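Local coordinates for protein flavin-dependent monooxygenase, oxygenase subunit HsaA (Mycobacterium tuberculosis, PDB 3AFF) that probably hydroxylates the phenolic ring of a secosteroid intermediate of cholesterol breakdown, using reduced flavin mononucleotide and molecular oxygen, at residues A[365-368]-A[369-373]. Sequence-based numbering, arbitrary orientation.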
ATOM      1  N   GLY A 365      21.517 -29.789   9.130  1.00 22.57           N
ATOM      2  CA  GLY A 365      22.441 -28.643   8.957  1.00 20.82           C
ATOM      3  C   GLY A 365      21.896 -27.357   9.544  1.00 22.19           C
ATOM      4  O   GLY A 365      22.593 -26.610  10.196  1.00 20.01           O
ATOM      5  N   ARG A 366      20.651 -27.043   9.182  1.00 22.06           N
ATOM      6  CA  ARG A 366      19.934 -25.896   9.677  1.00 22.67           C
ATOM      7  C   ARG A 366      19.835 -25.850  11.207  1.00 21.97           C
ATOM      8  O   ARG A 366      19.959 -24.767  11.780  1.00 21.70           O
ATOM      9  CB  ARG A 366      18.547 -25.825   9.018  1.00 21.95           C
ATOM     10  CG  ARG A 366      17.710 -24.579   9.321  1.00 26.21           C
ATOM     11  CD  ARG A 366      18.314 -23.160   9.078  1.00 36.64           C
ATOM     12  NE  ARG A 366      17.819 -22.287  10.168  1.00 41.36           N
ATOM     13  CZ  ARG A 366      18.399 -21.163  10.640  1.00 48.40           C
ATOM     14  NH1 ARG A 366      17.841 -20.491  11.666  1.00 44.69           N
ATOM     15  NH2 ARG A 366      19.528 -20.678  10.100  1.00 51.95           N
ATOM     16  N   VAL A 367      19.573 -26.977  11.846  1.00 22.55           N
ATOM     17  CA  VAL A 367      19.609 -27.002  13.317  1.00 23.74           C
ATOM     18  C   VAL A 367      20.989 -26.618  13.864  1.00 23.78           C
ATOM     19  O   VAL A 367      21.074 -25.865  14.839  1.00 25.22           O
ATOM     20  CB  VAL A 367      18.904 -28.211  14.111  1.00 24.59           C
ATOM     21  CG1 VAL A 367      17.929 -29.090  13.310  1.00 24.21           C
ATOM     22  CG2 VAL A 367      19.814 -28.965  15.126  1.00 22.43           C
ATOM     23  N   HIS A 368      22.054 -27.123  13.243  1.00 22.21           N
ATOM     24  CA  HIS A 368      23.402 -26.706  13.626  1.00 23.13           C
ATOM     25  C   HIS A 368      23.603 -25.189  13.488  1.00 22.29           C
ATOM     26  O   HIS A 368      23.980 -24.526  14.447  1.00 24.08           O
ATOM     27  CB  HIS A 368      24.483 -27.462  12.856  1.00 21.91           C
ATOM     28  CG  HIS A 368      25.863 -27.216  13.398  1.00 23.74           C
ATOM     29  ND1 HIS A 368      26.886 -26.688  12.636  1.00 28.31           N
ATOM     30  CD2 HIS A 368      26.380 -27.393  14.644  1.00 24.99           C
ATOM     31  CE1 HIS A 368      27.981 -26.587  13.374  1.00 23.16           C
ATOM     32  NE2 HIS A 368      27.695 -26.999  14.599  1.00 25.27           N
ATOM     33  N   ALA A 369      23.304 -24.633  12.300  1.00 21.75           N
ATOM     34  CA  ALA A 369      23.342 -23.186  12.032  1.00 20.54           C
ATOM     35  C   ALA A 369      22.479 -22.397  13.009  1.00 21.80           C
ATOM     36  O   ALA A 369      22.903 -21.343  13.517  1.00 19.31           O
ATOM     37  CB  ALA A 369      22.899 -22.874  10.533  1.00 21.05           C
ATOM     38  N   ALA A 370      21.275 -22.885  13.315  1.00 20.23           N
ATOM     39  CA  ALA A 370      20.439 -22.099  14.246  1.00 22.04           C
ATOM     40  C   ALA A 370      20.969 -22.182  15.696  1.00 20.58           C
ATOM     41  O   ALA A 370      20.713 -21.302  16.470  1.00 23.30           O
ATOM     42  CB  ALA A 370      18.958 -22.516  14.171  1.00 21.29           C
ATOM     43  N   ASN A 371      21.742 -23.204  16.028  1.00 22.66           N
ATOM     44  CA  ASN A 371      22.348 -23.358  17.366  1.00 23.70           C
ATOM     45  C   ASN A 371      23.775 -22.751  17.468  1.00 24.92           C
ATOM     46  O   ASN A 371      24.485 -23.023  18.440  1.00 25.85           O
ATOM     47  CB  ASN A 371      22.295 -24.824  17.845  1.00 23.68           C
ATOM     48  CG  ASN A 371      20.880 -25.232  18.227  1.00 26.33           C
ATOM     49  OD1 ASN A 371      20.119 -25.714  17.364  1.00 30.50           O
ATOM     50  ND2 ASN A 371      20.460 -24.912  19.469  1.00 24.26           N
ATOM     51  N   ASP A 372      24.174 -21.890  16.523  1.00 24.22           N
ATOM     52  CA  ASP A 372      25.551 -21.399  16.559  1.00 24.62           C
ATOM     53  C   ASP A 372      25.640 -20.278  17.581  1.00 22.83           C
ATOM     54  O   ASP A 372      24.885 -19.346  17.500  1.00 21.03           O
ATOM     55  CB  ASP A 372      26.067 -20.915  15.192  1.00 25.73           C
ATOM     56  CG  ASP A 372      27.594 -20.667  15.228  1.00 31.95           C
ATOM     57  OD1 ASP A 372      28.000 -19.831  16.041  1.00 33.01           O
ATOM     58  OD2 ASP A 372      28.400 -21.376  14.555  1.00 40.27           O
ATOM     59  N   PRO A 373      26.542 -20.379  18.572  1.00 22.52           N
ATOM     60  CA  PRO A 373      26.681 -19.228  19.505  1.00 21.65           C
ATOM     61  C   PRO A 373      27.122 -17.870  18.911  1.00 21.87           C
ATOM     62  O   PRO A 373      26.912 -16.803  19.507  1.00 22.07           O
ATOM     63  CB  PRO A 373      27.683 -19.743  20.552  1.00 21.18           C
ATOM     64  CG  PRO A 373      28.408 -20.858  19.901  1.00 22.72           C
ATOM     65  CD  PRO A 373      27.400 -21.513  18.954  1.00 23.23           C
TER
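Ala-369 N reaches back one turn to Gly-365 O at 3.0 Å, within the last turn and a half of helix 354-370. Ala-370 N repeats the step to Arg-366 O at 2.8 Å. There the ladder begins to fray. Asn-371 N divides its hydrogen between Val-367 O, an i to i-4 bond of 3.0 Å bent to 135°, and a weak bond to His-368 O, and Asn-371 itself has already left helical backbone angles.

Arg-366 starts with CG anti to its own N (chi1 -174°), and bends at chi2 and chi3 carry its guanidinium forward over the next turn. One face lies on the methyl of Ala-370, with NH1 3.4 Å from CB, while NH2 comes obliquely to within 4.0 Å of Ala-369 CB. Arg-366 also packs on Val-327, Thr-330 and Ile-334 of helix 316-342, and its NE makes a long, weak ion pair with Glu-342 of a second subunit. The Asn-371 side chain runs alongside Val-367; its OD1 is modelled 2.7 Å from Val-367 O, and since both are acceptors this placement is doubtful. The amide's ND2 is hydrogen-bonded to Asn-382 of a third subunit. Asp-372 OD1 bonds to Glu-374 N, capping the start of the next helix, 374-377.

The His-368 ring stacks on Trp-141. This is the C-terminal end of a helix in the acyl-CoA dehydrogenase-like C-terminal domain, with contacts to two other subunits and to the probable FMN site, where His-368 and Ala-369 probably contribute to binding FMN.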